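Local coordinates for hypothetical protein RPA3614 (Rhodopseudomonas palustris, PDB 2HHG), which is of unknown function but carries a rhodanese-like domain and so may act as a thiosulfate-cyanide sulfurtransferase, at residues Val90-Gly95 with Gly119-Trp124. Numbering follows the deposited sequence.
Sequences VFYCAG and GGFGAW. With PO4 (phosphate ion), chain B.
Two successive backbone carbonyls, those of C93 and A94, accept two successive amides from the first turn of helix 120-126. F121 N reaches C93 O at 2.8 Å, lying in the plane of that carbonyl, and G122 N reaches A94 O at 2.9 Å with an N-H...O angle of 160°. This pair of bonds ties the loop leaving strand 88-92 to the start of the helix. Around them the backbones touch directly. G120 brings its CA to 3.4 Å from C93 O, so backbone packs on backbone here. Next to it, G95 CA-H faces G119 O, and G119 CA-H returns a like contact to G95 O.

The apolar part is one pair of rings: Y92 and F121 lie side by side and point the same way, Y92 CE1 3.9 Å from F121 CD1. CG of F121 is anti to its backbone N (chi1 -167°), beside the carbonyl carbon, and the F121 ring makes a cation-pi contact with R46. Y92 OH is hydrogen-bonded to I57 N and S60 OG.

On the side turned from the helix, C93 SG and A94 CB approach a phosphate ion, probably from the crystallisation liquor. G95 N gives phosphate O4 a weak hydrogen bond of 2.9 Å (126° at the hydrogen), while L97 N and R98 N also bind the ion. A cysteine after a central parallel strand, with an anion held by amides of the loop and of the first residues of helix 97-109, is characteristic of the active-site loop of the rhodanese fold, and C93 is consistent with its sulfur-carrying cysteine.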
loop_
_atom_site.group_PDB
_atom_site.type_symbol
_atom_site.label_atom_id
_atom_site.label_comp_id
_atom_site.label_asym_id
_atom_site.label_seq_id
_atom_site.Cartn_x
_atom_site.Cartn_y
_atom_site.Cartn_z
ATOM N N VAL A 90 -6.140 1.808 1.540
ATOM C CA VAL A 90 -5.431 2.220 0.345
ATOM C C VAL A 90 -3.937 2.191 0.648
ATOM O O VAL A 90 -3.442 3.009 1.426
ATOM C CB VAL A 90 -5.872 3.634 -0.088
ATOM C CG1 VAL A 90 -5.072 4.106 -1.300
ATOM C CG2 VAL A 90 -7.366 3.669 -0.360
ATOM N N PHE A 91 -3.219 1.256 0.029
ATOM C CA PHE A 91 -1.793 1.072 0.292
ATOM C C PHE A 91 -0.972 1.865 -0.696
ATOM O O PHE A 91 -1.345 1.980 -1.859
ATOM C CB PHE A 91 -1.429 -0.415 0.196
ATOM C CG PHE A 91 -2.121 -1.267 1.218
ATOM C CD1 PHE A 91 -1.548 -1.478 2.468
ATOM C CD2 PHE A 91 -3.363 -1.844 0.945
ATOM C CE1 PHE A 91 -2.196 -2.249 3.425
ATOM C CE2 PHE A 91 -4.013 -2.616 1.897
ATOM C CZ PHE A 91 -3.426 -2.821 3.139
ATOM N N TYR A 92 0.148 2.415 -0.243
ATOM C CA TYR A 92 1.066 3.058 -1.180
ATOM C C TYR A 92 2.522 2.834 -0.828
ATOM O O TYR A 92 2.883 2.662 0.332
ATOM C CB TYR A 92 0.763 4.551 -1.365
ATOM C CG TYR A 92 1.245 5.462 -0.262
ATOM C CD1 TYR A 92 2.440 6.167 -0.388
ATOM C CD2 TYR A 92 0.486 5.654 0.887
ATOM C CE1 TYR A 92 2.881 7.022 0.622
ATOM C CE2 TYR A 92 0.916 6.515 1.897
ATOM C CZ TYR A 92 2.106 7.199 1.749
ATOM O OH TYR A 92 2.526 8.060 2.741
ATOM N N CYS A 93 3.346 2.832 -1.866
ATOM C CA CYS A 93 4.785 2.695 -1.720
ATOM C C CYS A 93 5.427 3.793 -2.569
ATOM O O CYS A 93 4.770 4.789 -2.876
ATOM C CB CYS A 93 5.244 1.292 -2.139
ATOM S SG CYS A 93 4.835 0.834 -3.856
ATOM N N ALA A 94 6.694 3.638 -2.948
ATOM C CA ALA A 94 7.367 4.673 -3.739
ATOM C C ALA A 94 6.928 4.739 -5.202
ATOM O O ALA A 94 6.808 5.833 -5.765
ATOM C CB ALA A 94 8.888 4.525 -3.644
ATOM N N GLY A 95 6.682 3.588 -5.818
ATOM C CA GLY A 95 6.408 3.535 -7.254
ATOM C C GLY A 95 5.206 2.717 -7.681
ATOM O O GLY A 95 4.923 2.610 -8.875
ATOM N N GLY A 119 1.319 4.344 -9.446
ATOM C CA GLY A 119 2.566 5.091 -9.510
ATOM C C GLY A 119 3.157 5.495 -8.171
ATOM O O GLY A 119 4.201 6.132 -8.126
ATOM N N GLY A 120 2.489 5.143 -7.074
ATOM C CA GLY A 120 3.029 5.379 -5.740
ATOM C C GLY A 120 3.214 6.837 -5.360
ATOM O O GLY A 120 2.632 7.746 -5.973
ATOM N N PHE A 121 4.040 7.051 -4.346
ATOM C CA PHE A 121 4.321 8.383 -3.853
ATOM C C PHE A 121 5.058 9.228 -4.890
ATOM O O PHE A 121 4.902 10.446 -4.913
ATOM C CB PHE A 121 5.116 8.315 -2.550
ATOM C CG PHE A 121 5.172 9.620 -1.818
ATOM C CD1 PHE A 121 4.016 10.182 -1.283
ATOM C CD2 PHE A 121 6.374 10.294 -1.667
ATOM C CE1 PHE A 121 4.063 11.403 -0.602
ATOM C CE2 PHE A 121 6.427 11.511 -0.989
ATOM C CZ PHE A 121 5.273 12.058 -0.454
ATOM N N GLY A 122 5.849 8.587 -5.749
ATOM C CA GLY A 122 6.527 9.292 -6.840
ATOM C C GLY A 122 5.542 10.015 -7.748
ATOM O O GLY A 122 5.711 11.208 -8.044
ATOM N N ALA A 123 4.501 9.308 -8.175
ATOM C CA ALA A 123 3.449 9.905 -9.003
ATOM C C ALA A 123 2.626 10.947 -8.241
ATOM O O ALA A 123 2.234 11.976 -8.803
ATOM C CB ALA A 123 2.545 8.827 -9.562
ATOM N N TRP A 124 2.365 10.668 -6.964
ATOM C CA TRP A 124 1.675 11.598 -6.068
ATOM C C TRP A 124 2.423 12.930 -5.998
ATOM O O TRP A 124 1.830 13.998 -6.178
ATOM C CB TRP A 124 1.572 10.966 -4.680
ATOM C CG TRP A 124 0.839 11.758 -3.640
ATOM C CD1 TRP A 124 1.332 12.789 -2.898
ATOM C CD2 TRP A 124 -0.490 11.519 -3.168
ATOM N NE1 TRP A 124 0.378 13.236 -2.017
ATOM C CE2 TRP A 124 -0.750 12.473 -2.163
ATOM C CE3 TRP A 124 -1.492 10.601 -3.509
ATOM C CZ2 TRP A 124 -1.964 12.526 -1.485
ATOM C CZ3 TRP A 124 -2.695 10.653 -2.833
ATOM C CH2 TRP A 124 -2.923 11.612 -1.836
HETATM P P PO4 B . 8.218 0.231 -5.758
HETATM O O1 PO4 B . 7.202 0.516 -6.814
HETATM O O2 PO4 B . 7.791 -0.924 -4.911
HETATM O O3 PO4 B . 9.518 -0.115 -6.470
HETATM O O4 PO4 B . 8.448 1.444 -4.902
#